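Local coordinates for protein ornithine carbamoyltransferase, anabolic (Campylobacter jejuni subsp. jejuni, PDB 3TPF) that probably catalyses transfer of the carbamoyl group from carbamoyl phosphate to L-ornithine, giving L-citrulline and phosphate in arginine biosynthesis, at residues D255-P263 and I274-E285; E122-L133 and N157-T165. All coordinates share one frame; numbering follows the deposited sequence.

Contact 1. Residues D255-P263 and I274-E285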
loop_
_atom_site.group_PDB
_atom_site.type_symbol
_atom_site.label_atom_id
_atom_site.label_comp_id
_atom_site.label_asym_id
_atom_site.label_seq_id
_atom_site.Cartn_x
_atom_site.Cartn_y
_atom_site.Cartn_z
ATOM N N ASP B 255 -4.671 -4.013 -42.519
ATOM C CA ASP B 255 -4.035 -4.610 -41.334
ATOM C C ASP B 255 -3.432 -3.623 -40.326
ATOM O O ASP B 255 -2.637 -4.009 -39.427
ATOM C CB ASP B 255 -2.971 -5.620 -41.765
ATOM C CG ASP B 255 -3.576 -6.844 -42.408
ATOM O OD1 ASP B 255 -4.585 -7.374 -41.865
ATOM O OD2 ASP B 255 -3.042 -7.274 -43.436
ATOM N N ALA B 256 -3.856 -2.370 -40.448
ATOM C CA ALA B 256 -3.426 -1.290 -39.527
ATOM C C ALA B 256 -3.901 -1.621 -38.126
ATOM O O ALA B 256 -5.014 -2.147 -37.977
ATOM C CB ALA B 256 -3.985 0.066 -39.972
ATOM N N ILE B 257 -3.057 -1.371 -37.138
ATOM C CA ILE B 257 -3.375 -1.632 -35.730
ATOM C C ILE B 257 -3.955 -0.411 -35.058
ATOM O O ILE B 257 -3.646 0.733 -35.447
ATOM C CB ILE B 257 -2.179 -2.103 -34.895
ATOM C CG1 ILE B 257 -1.052 -1.083 -34.908
ATOM C CG2 ILE B 257 -1.642 -3.400 -35.410
ATOM C CD1 ILE B 257 0.043 -1.436 -33.906
ATOM N N LEU B 258 -4.848 -0.647 -34.099
ATOM C CA LEU B 258 -5.495 0.421 -33.334
ATOM C C LEU B 258 -4.906 0.420 -31.908
ATOM O O LEU B 258 -4.943 -0.581 -31.223
ATOM C CB LEU B 258 -7.008 0.219 -33.269
ATOM C CG LEU B 258 -7.774 1.156 -32.302
ATOM C CD1 LEU B 258 -7.627 2.586 -32.773
ATOM C CD2 LEU B 258 -9.207 0.704 -32.163
ATOM N N LEU B 259 -4.369 1.533 -31.484
ATOM C CA LEU B 259 -3.821 1.670 -30.149
ATOM C C LEU B 259 -4.669 2.638 -29.317
ATOM O O LEU B 259 -5.205 3.597 -29.852
ATOM C CB LEU B 259 -2.400 2.211 -30.169
ATOM C CG LEU B 259 -1.302 1.328 -30.726
ATOM C CD1 LEU B 259 0.012 2.041 -30.596
ATOM C CD2 LEU B 259 -1.314 -0.038 -29.951
ATOM N N HIS B 260 -4.856 2.297 -28.047
ATOM C CA HIS B 260 -5.591 3.073 -27.070
ATOM C C HIS B 260 -4.934 2.863 -25.721
ATOM O O HIS B 260 -4.688 1.743 -25.333
ATOM C CB HIS B 260 -7.025 2.587 -26.979
ATOM C CG HIS B 260 -7.948 3.533 -26.268
ATOM N ND1 HIS B 260 -7.679 4.050 -25.019
ATOM C CD2 HIS B 260 -9.169 4.022 -26.622
ATOM C CE1 HIS B 260 -8.681 4.837 -24.655
ATOM N NE2 HIS B 260 -9.603 4.829 -25.603
ATOM N N CYS B 261 -4.653 3.933 -24.992
ATOM C CA CYS B 261 -3.887 3.822 -23.709
ATOM C C CYS B 261 -4.753 3.316 -22.597
ATOM O O CYS B 261 -4.254 2.747 -21.644
ATOM C CB CYS B 261 -3.227 5.115 -23.245
ATOM S SG CYS B 261 -4.399 6.491 -23.079
ATOM N N LEU B 262 -6.036 3.494 -22.735
ATOM C CA LEU B 262 -7.021 2.922 -21.777
ATOM C C LEU B 262 -7.145 3.832 -20.584
ATOM O O LEU B 262 -6.271 4.634 -20.335
ATOM C CB LEU B 262 -6.636 1.512 -21.246
ATOM C CG LEU B 262 -6.583 0.314 -22.188
ATOM C CD1 LEU B 262 -6.358 -1.001 -21.407
ATOM C CD2 LEU B 262 -7.912 0.223 -22.970
ATOM N N PRO B 263 -8.215 3.708 -19.859
ATOM C CA PRO B 263 -9.348 2.934 -20.235
ATOM C C PRO B 263 -10.093 3.521 -21.438
ATOM O O PRO B 263 -9.965 4.706 -21.736
ATOM C CB PRO B 263 -10.277 3.099 -19.034
ATOM C CG PRO B 263 -9.932 4.452 -18.505
ATOM C CD PRO B 263 -8.429 4.430 -18.616
ATOM N N ILE B 274 -14.955 -2.339 -32.974
ATOM C CA ILE B 274 -13.602 -2.077 -33.398
ATOM C C ILE B 274 -12.579 -2.271 -32.291
ATOM O O ILE B 274 -11.458 -2.734 -32.507
ATOM C CB ILE B 274 -13.457 -0.670 -34.028
ATOM C CG1 ILE B 274 -12.424 -0.726 -35.136
ATOM C CG2 ILE B 274 -13.063 0.384 -33.022
ATOM C CD1 ILE B 274 -12.858 -1.672 -36.230
ATOM N N PHE B 275 -12.987 -1.904 -31.103
ATOM C CA PHE B 275 -12.137 -2.042 -29.928
ATOM C C PHE B 275 -11.850 -3.500 -29.684
ATOM O O PHE B 275 -10.702 -3.910 -29.616
ATOM C CB PHE B 275 -12.812 -1.463 -28.702
ATOM C CG PHE B 275 -11.996 -1.569 -27.449
ATOM C CD1 PHE B 275 -12.169 -2.614 -26.596
ATOM C CD2 PHE B 275 -11.056 -0.609 -27.125
ATOM C CE1 PHE B 275 -11.400 -2.727 -25.425
ATOM C CE2 PHE B 275 -10.252 -0.732 -25.971
ATOM C CZ PHE B 275 -10.436 -1.791 -25.111
ATOM N N GLU B 276 -12.907 -4.280 -29.614
ATOM C CA GLU B 276 -12.746 -5.723 -29.456
ATOM C C GLU B 276 -12.017 -6.381 -30.648
ATOM O O GLU B 276 -11.216 -7.326 -30.482
ATOM C CB GLU B 276 -14.049 -6.414 -29.185
ATOM C CG GLU B 276 -14.580 -6.175 -27.767
ATOM C CD GLU B 276 -13.661 -6.748 -26.685
ATOM O OE1 GLU B 276 -12.922 -7.753 -26.951
ATOM O OE2 GLU B 276 -13.714 -6.234 -25.543
ATOM N N LYS B 277 -12.222 -5.829 -31.838
ATOM C CA LYS B 277 -11.497 -6.322 -33.029
ATOM C C LYS B 277 -9.991 -6.240 -32.774
ATOM O O LYS B 277 -9.255 -7.174 -33.063
ATOM C CB LYS B 277 -11.859 -5.572 -34.301
ATOM C CG LYS B 277 -11.519 -6.353 -35.564
ATOM C CD LYS B 277 -11.407 -5.441 -36.770
ATOM C CE LYS B 277 -10.949 -6.136 -38.080
ATOM N NZ LYS B 277 -9.791 -5.371 -38.725
ATOM N N HIS B 278 -9.576 -5.184 -32.132
ATOM C CA HIS B 278 -8.175 -5.054 -31.741
ATOM C C HIS B 278 -7.812 -5.375 -30.274
ATOM O O HIS B 278 -6.838 -4.868 -29.754
ATOM C CB HIS B 278 -7.726 -3.648 -32.039
ATOM C CG HIS B 278 -7.706 -3.346 -33.478
ATOM N ND1 HIS B 278 -8.810 -2.841 -34.145
ATOM C CD2 HIS B 278 -6.732 -3.533 -34.410
ATOM C CE1 HIS B 278 -8.494 -2.695 -35.424
ATOM N NE2 HIS B 278 -7.243 -3.097 -35.604
ATOM N N ALA B 279 -8.588 -6.177 -29.594
ATOM C CA ALA B 279 -8.222 -6.500 -28.230
ATOM C C ALA B 279 -6.757 -7.020 -28.128
ATOM O O ALA B 279 -6.008 -6.516 -27.321
ATOM C CB ALA B 279 -9.196 -7.467 -27.605
ATOM N N ASP B 280 -6.332 -7.936 -28.976
ATOM C CA ASP B 280 -4.997 -8.499 -28.798
ATOM C C ASP B 280 -3.936 -7.432 -28.720
ATOM O O ASP B 280 -3.052 -7.477 -27.844
ATOM C CB ASP B 280 -4.596 -9.469 -29.893
ATOM C CG ASP B 280 -5.399 -10.750 -29.876
ATOM O OD1 ASP B 280 -5.773 -11.253 -28.817
ATOM O OD2 ASP B 280 -5.697 -11.290 -30.951
ATOM N N VAL B 281 -3.973 -6.487 -29.646
ATOM C CA VAL B 281 -2.925 -5.468 -29.705
ATOM C C VAL B 281 -3.091 -4.482 -28.595
ATOM O O VAL B 281 -2.125 -3.996 -28.041
ATOM C CB VAL B 281 -2.773 -4.762 -31.092
ATOM C CG1 VAL B 281 -3.848 -3.666 -31.299
ATOM C CG2 VAL B 281 -1.390 -4.168 -31.196
ATOM N N ILE B 282 -4.328 -4.109 -28.319
ATOM C CA ILE B 282 -4.595 -3.076 -27.330
ATOM C C ILE B 282 -4.111 -3.581 -25.964
ATOM O O ILE B 282 -3.537 -2.815 -25.171
ATOM C CB ILE B 282 -6.072 -2.682 -27.255
ATOM C CG1 ILE B 282 -6.448 -1.893 -28.518
ATOM C CG2 ILE B 282 -6.347 -1.823 -26.016
ATOM C CD1 ILE B 282 -7.938 -1.560 -28.643
ATOM N N PHE B 283 -4.354 -4.828 -25.673
ATOM C CA PHE B 283 -4.005 -5.306 -24.353
ATOM C C PHE B 283 -2.549 -5.699 -24.268
ATOM O O PHE B 283 -2.036 -5.771 -23.179
ATOM C CB PHE B 283 -4.941 -6.460 -23.837
ATOM C CG PHE B 283 -6.330 -6.000 -23.536
ATOM C CD1 PHE B 283 -6.571 -5.107 -22.528
ATOM C CD2 PHE B 283 -7.384 -6.382 -24.331
ATOM C CE1 PHE B 283 -7.844 -4.601 -22.278
ATOM C CE2 PHE B 283 -8.670 -5.920 -24.075
ATOM C CZ PHE B 283 -8.900 -5.028 -23.036
ATOM N N GLU B 284 -1.907 -6.032 -25.383
ATOM C CA GLU B 284 -0.475 -6.209 -25.343
ATOM C C GLU B 284 0.147 -4.811 -25.035
ATOM O O GLU B 284 1.084 -4.656 -24.239
ATOM C CB GLU B 284 0.054 -6.797 -26.644
ATOM C CG GLU B 284 0.419 -8.286 -26.587
ATOM C CD GLU B 284 1.466 -8.627 -25.479
ATOM O OE1 GLU B 284 1.359 -9.723 -24.831
ATOM O OE2 GLU B 284 2.426 -7.811 -25.247
ATOM N N GLU B 285 -0.455 -3.796 -25.638
ATOM C CA GLU B 285 -0.020 -2.428 -25.476
ATOM C C GLU B 285 0.014 -2.190 -23.967
ATOM O O GLU B 285 1.026 -1.815 -23.451
ATOM C CB GLU B 285 -0.957 -1.425 -26.184
ATOM C CG GLU B 285 -0.602 0.070 -26.039
ATOM C CD GLU B 285 -1.695 1.069 -26.513
ATOM O OE1 GLU B 285 -2.703 0.540 -27.024
ATOM O OE2 GLU B 285 -1.519 2.348 -26.370
#
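One face of the His278 ring is packed by Leu258, whose CB stands over the centre of the imidazole in a CH-pi contact, 3.7 Å from the ring centroid. Both ring nitrogens have backbone acceptors. His278 ND1 gives its hydrogen to Ile274 O at 3.1 Å, nearly in the ring plane, and so holds the ring's rotation; the weak bond from His278 NE2 to Ala256 O, at 3.4 Å, is consistent with the same setting. Ile274 O also receives His278 N, which approaches from the other face of the carbonyl plane. Strand 257-260 is an edge strand of the parallel Rossmann-like sheet in the Asp/Orn-binding domain, and the helix beginning at Ala279 packs against it, the local axes 40° apart. Val218 and Thr220 of the adjacent strand pair with the backbone of Leu259. His260 N donates to Glu285 OE1 at 3.0 Å, using the syn lone pair of the carboxylate, while Glu285 OE2 has a weak hydrogen bond from Gln128 NE2. Glu285 gets there through an extended chain, with CG anti to the backbone N (chi1 178°). Leu262 N donates to His260 ND1 at 2.9 Å in the ring plane, and His260 NE2 is hydrogen-bonded to Glu269. Leu262 CD2 meets the Phe275 edge at CZ, 3.9 Å away.

Contact 2. Residues E122-L133 and N157-T165; sequences ELYHPTQVLGDL and NMCNSWLIT
Val129 is a knob in a hole formed by Met158, Ser161, Trp162 and Thr165. Its CG1, anti to the backbone N (chi1 165°), meets Thr165 OG1 tip to tip, while CG2 lies over the five-membered ring of Trp162, 4.1 Å from the centroid. The indole edge is used differently: Trp162 NE1 donates to Asp132 OD2 at 3.3 Å along an almost straight line, taking the anti lone pair, with the carboxylate and ring planes only 16° apart. Leu133 CD1 reaches the far end of the indole, 3.5 Å from Trp162 CH2. Helices 126-138 and 157-169, from the carbamoyl-phosphate-binding and Asp/Orn-binding domains of the carbamoyltransferase fold, thus pack across the domain junction, their local axes 57° apart. Met158, here selenomethionine, points its CB away from the partner helix, but the bend at chi2 brings Met158 SE to Gln128 CG at 3.5 Å, and that at chi3 turns CE towards Asp132 OD2. Side chains of helix 157-169 also hold the backbone leading into helix 126-138, where His125 is a predicted carbamoyl phosphate ligand. Ser161 OG accepts His125 N at 2.9 Å. Asn160 ND2 donates to Leu123 O at 2.7 Å, close to its own amide plane. Ile164 CD1 touches CE2 of the Tyr124 ring; the Tyr124 hydroxyl is hydrogen-bonded to Arg9.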
loop_
_atom_site.group_PDB
_atom_site.type_symbol
_atom_site.label_atom_id
_atom_site.label_comp_id
_atom_site.label_asym_id
_atom_site.label_seq_id
_atom_site.Cartn_x
_atom_site.Cartn_y
_atom_site.Cartn_z
ATOM N N GLU B 122 -0.190 16.866 -17.009
ATOM C CA GLU B 122 -1.174 17.412 -17.939
ATOM C C GLU B 122 -0.539 17.700 -19.308
ATOM O O GLU B 122 -1.230 17.719 -20.349
ATOM C CB GLU B 122 -1.919 18.659 -17.356
ATOM C CG GLU B 122 -1.227 20.021 -17.482
ATOM C CD GLU B 122 -0.047 20.213 -16.514
ATOM O OE1 GLU B 122 0.383 21.392 -16.301
ATOM O OE2 GLU B 122 0.484 19.168 -15.992
ATOM N N LEU B 123 0.765 17.936 -19.293
ATOM C CA LEU B 123 1.496 18.200 -20.554
ATOM C C LEU B 123 1.970 16.914 -21.287
ATOM O O LEU B 123 2.015 16.896 -22.506
ATOM C CB LEU B 123 2.723 19.061 -20.330
ATOM C CG LEU B 123 2.474 20.432 -19.835
ATOM C CD1 LEU B 123 3.837 21.055 -19.748
ATOM C CD2 LEU B 123 1.695 21.347 -20.763
ATOM N N TYR B 124 2.411 15.899 -20.550
ATOM C CA TYR B 124 3.156 14.798 -21.220
ATOM C C TYR B 124 2.879 13.462 -20.555
ATOM O O TYR B 124 2.708 13.367 -19.348
ATOM C CB TYR B 124 4.648 15.006 -21.197
ATOM C CG TYR B 124 5.146 16.319 -21.716
ATOM C CD1 TYR B 124 5.752 17.222 -20.877
ATOM C CD2 TYR B 124 5.088 16.620 -23.019
ATOM C CE1 TYR B 124 6.213 18.429 -21.324
ATOM C CE2 TYR B 124 5.542 17.832 -23.487
ATOM C CZ TYR B 124 6.101 18.723 -22.625
ATOM O OH TYR B 124 6.544 19.943 -23.072
ATOM N N HIS B 125 2.798 12.442 -21.362
ATOM C CA HIS B 125 2.643 11.105 -20.838
ATOM C C HIS B 125 3.648 10.158 -21.463
ATOM O O HIS B 125 3.296 9.192 -22.078
ATOM C CB HIS B 125 1.200 10.635 -21.007
ATOM C CG HIS B 125 0.892 9.366 -20.246
ATOM N ND1 HIS B 125 1.749 8.843 -19.296
ATOM C CD2 HIS B 125 -0.138 8.489 -20.344
ATOM C CE1 HIS B 125 1.267 7.699 -18.849
ATOM N NE2 HIS B 125 0.125 7.455 -19.470
ATOM N N PRO B 126 4.934 10.442 -21.297
ATOM C CA PRO B 126 5.993 9.726 -22.039
ATOM C C PRO B 126 6.143 8.266 -21.813
ATOM O O PRO B 126 6.525 7.580 -22.760
ATOM C CB PRO B 126 7.268 10.384 -21.545
ATOM C CG PRO B 126 6.907 10.859 -20.177
ATOM C CD PRO B 126 5.506 11.380 -20.329
ATOM N N THR B 127 5.955 7.756 -20.623
ATOM C CA THR B 127 6.119 6.271 -20.446
ATOM C C THR B 127 5.064 5.512 -21.310
ATOM O O THR B 127 5.341 4.474 -21.923
ATOM C CB THR B 127 6.014 5.783 -19.011
ATOM O OG1 THR B 127 4.754 6.227 -18.470
ATOM C CG2 THR B 127 7.143 6.285 -18.169
ATOM N N GLN B 128 3.914 6.137 -21.499
ATOM C CA GLN B 128 2.897 5.552 -22.363
ATOM C C GLN B 128 3.355 5.491 -23.841
ATOM O O GLN B 128 3.207 4.491 -24.555
ATOM C CB GLN B 128 1.576 6.327 -22.217
ATOM C CG GLN B 128 0.462 5.720 -23.030
ATOM C CD GLN B 128 0.014 4.292 -22.583
ATOM O OE1 GLN B 128 0.011 3.977 -21.382
ATOM N NE2 GLN B 128 -0.433 3.454 -23.563
ATOM N N VAL B 129 3.863 6.617 -24.309
ATOM C CA VAL B 129 4.325 6.662 -25.693
ATOM C C VAL B 129 5.427 5.684 -25.857
ATOM O O VAL B 129 5.470 5.017 -26.858
ATOM C CB VAL B 129 4.677 8.044 -26.066
ATOM C CG1 VAL B 129 5.486 8.068 -27.336
ATOM C CG2 VAL B 129 3.397 8.876 -26.085
ATOM N N LEU B 130 6.277 5.484 -24.862
ATOM C CA LEU B 130 7.358 4.480 -25.063
ATOM C C LEU B 130 6.748 3.133 -25.270
ATOM O O LEU B 130 7.216 2.328 -26.064
ATOM C CB LEU B 130 8.293 4.391 -23.883
ATOM C CG LEU B 130 9.459 5.339 -23.810
ATOM C CD1 LEU B 130 10.122 5.120 -22.521
ATOM C CD2 LEU B 130 10.447 5.147 -24.906
ATOM N N GLY B 131 5.685 2.856 -24.528
ATOM C CA GLY B 131 5.029 1.519 -24.618
ATOM C C GLY B 131 4.275 1.259 -25.923
ATOM O O GLY B 131 4.335 0.196 -26.522
ATOM N N ASP B 132 3.635 2.315 -26.384
ATOM C CA ASP B 132 3.040 2.357 -27.702
ATOM C C ASP B 132 4.100 2.041 -28.767
ATOM O O ASP B 132 3.930 1.150 -29.585
ATOM C CB ASP B 132 2.400 3.733 -27.956
ATOM C CG ASP B 132 1.136 3.944 -27.136
ATOM O OD1 ASP B 132 0.741 3.019 -26.359
ATOM O OD2 ASP B 132 0.434 4.994 -27.344
ATOM N N LEU B 133 5.202 2.714 -28.692
ATOM C CA LEU B 133 6.344 2.482 -29.612
ATOM C C LEU B 133 6.800 1.048 -29.617
ATOM O O LEU B 133 6.928 0.403 -30.659
ATOM C CB LEU B 133 7.508 3.340 -29.169
ATOM C CG LEU B 133 8.285 4.099 -30.202
ATOM C CD1 LEU B 133 7.398 4.656 -31.286
ATOM C CD2 LEU B 133 8.914 5.262 -29.461
ATOM N N ASN B 157 -2.284 15.585 -23.162
ATOM C CA ASN B 157 -0.891 15.086 -22.928
ATOM C C ASN B 157 -0.402 14.033 -23.925
ATOM O O ASN B 157 0.716 14.096 -24.412
ATOM C CB ASN B 157 -0.690 14.541 -21.487
ATOM C CG ASN B 157 -1.694 13.491 -21.105
ATOM O OD1 ASN B 157 -2.445 12.972 -21.953
ATOM N ND2 ASN B 157 -1.744 13.196 -19.820
HETATM N N MSE B 158 -1.268 13.078 -24.225
HETATM C CA MSE B 158 -0.949 11.957 -25.158
HETATM C C MSE B 158 -0.618 12.465 -26.555
HETATM O O MSE B 158 0.303 11.964 -27.239
HETATM C CB MSE B 158 -2.140 11.017 -25.310
HETATM C CG MSE B 158 -2.143 9.957 -24.244
HETATM SE SE MSE B 158 -0.550 8.814 -24.331
HETATM C CE MSE B 158 -0.776 8.014 -26.139
ATOM N N CYS B 159 -1.352 13.490 -26.967
ATOM C CA CYS B 159 -1.153 14.139 -28.255
ATOM C C CYS B 159 0.192 14.811 -28.315
ATOM O O CYS B 159 0.947 14.680 -29.281
ATOM C CB CYS B 159 -2.259 15.193 -28.479
ATOM S SG CYS B 159 -2.057 16.133 -29.976
ATOM N N ASN B 160 0.465 15.578 -27.269
ATOM C CA ASN B 160 1.726 16.261 -27.131
ATOM C C ASN B 160 2.901 15.274 -27.244
ATOM O O ASN B 160 3.849 15.476 -27.984
ATOM C CB ASN B 160 1.829 16.893 -25.767
ATOM C CG ASN B 160 0.905 18.021 -25.572
ATOM O OD1 ASN B 160 0.583 18.769 -26.493
ATOM N ND2 ASN B 160 0.538 18.221 -24.327
ATOM N N SER B 161 2.828 14.221 -26.472
ATOM C CA SER B 161 3.918 13.300 -26.414
ATOM C C SER B 161 4.047 12.523 -27.709
ATOM O O SER B 161 5.183 12.230 -28.150
ATOM C CB SER B 161 3.745 12.351 -25.258
ATOM O OG SER B 161 3.867 13.036 -24.033
ATOM N N TRP B 162 2.918 12.225 -28.378
ATOM C CA TRP B 162 3.042 11.619 -29.749
ATOM C C TRP B 162 3.632 12.596 -30.753
ATOM O O TRP B 162 4.448 12.231 -31.593
ATOM C CB TRP B 162 1.768 10.963 -30.265
ATOM C CG TRP B 162 1.847 9.440 -30.068
ATOM C CD1 TRP B 162 1.090 8.727 -29.244
ATOM C CD2 TRP B 162 2.805 8.510 -30.629
ATOM N NE1 TRP B 162 1.512 7.413 -29.233
ATOM C CE2 TRP B 162 2.541 7.262 -30.093
ATOM C CE3 TRP B 162 3.845 8.634 -31.514
ATOM C CZ2 TRP B 162 3.236 6.129 -30.415
ATOM C CZ3 TRP B 162 4.554 7.502 -31.850
ATOM C CH2 TRP B 162 4.255 6.261 -31.277
ATOM N N LEU B 163 3.248 13.837 -30.611
ATOM C CA LEU B 163 3.691 14.839 -31.579
ATOM C C LEU B 163 5.203 14.928 -31.508
ATOM O O LEU B 163 5.905 14.780 -32.508
ATOM C CB LEU B 163 3.041 16.219 -31.331
ATOM C CG LEU B 163 3.577 17.444 -32.057
ATOM C CD1 LEU B 163 3.587 17.165 -33.555
ATOM C CD2 LEU B 163 2.774 18.702 -31.708
ATOM N N ILE B 164 5.659 15.085 -30.280
ATOM C CA ILE B 164 7.075 15.183 -29.929
ATOM C C ILE B 164 7.888 13.999 -30.346
ATOM O O ILE B 164 8.963 14.147 -30.908
ATOM C CB ILE B 164 7.211 15.222 -28.402
ATOM C CG1 ILE B 164 6.953 16.638 -27.937
ATOM C CG2 ILE B 164 8.526 14.640 -27.866
ATOM C CD1 ILE B 164 6.668 16.671 -26.442
ATOM N N THR B 165 7.406 12.827 -29.984
ATOM C CA THR B 165 8.153 11.594 -30.229
ATOM C C THR B 165 8.246 11.338 -31.734
ATOM O O THR B 165 9.282 10.901 -32.244
ATOM C CB THR B 165 7.473 10.382 -29.614
ATOM O OG1 THR B 165 7.308 10.610 -28.234
ATOM C CG2 THR B 165 8.282 9.128 -29.850
#

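Overall arrangement
Followed from the N terminus, the chain first builds the carbamoyl-phosphate-binding domain with its four-stranded parallel sheet, then enters helix 126-138. Contact 2 closes after 23 intervening residues, which include strand 148-152, and joins the end of that domain to the start of the Asp/Orn-binding domain. Contact 1 comes later, in series, and closes a shorter loop of ten residues between strand 257-260 with its following turn and the helices 272-277 and 279-302. The loops neither nest nor cross. Their centres are about 17 Å apart, yet they touch: Cys261 packs on Gln128 and Leu259 on Asp132, and Glu285 makes a weak hydrogen bond to Gln128. Both contacts hold residues predicted to bind carbamoyl phosphate.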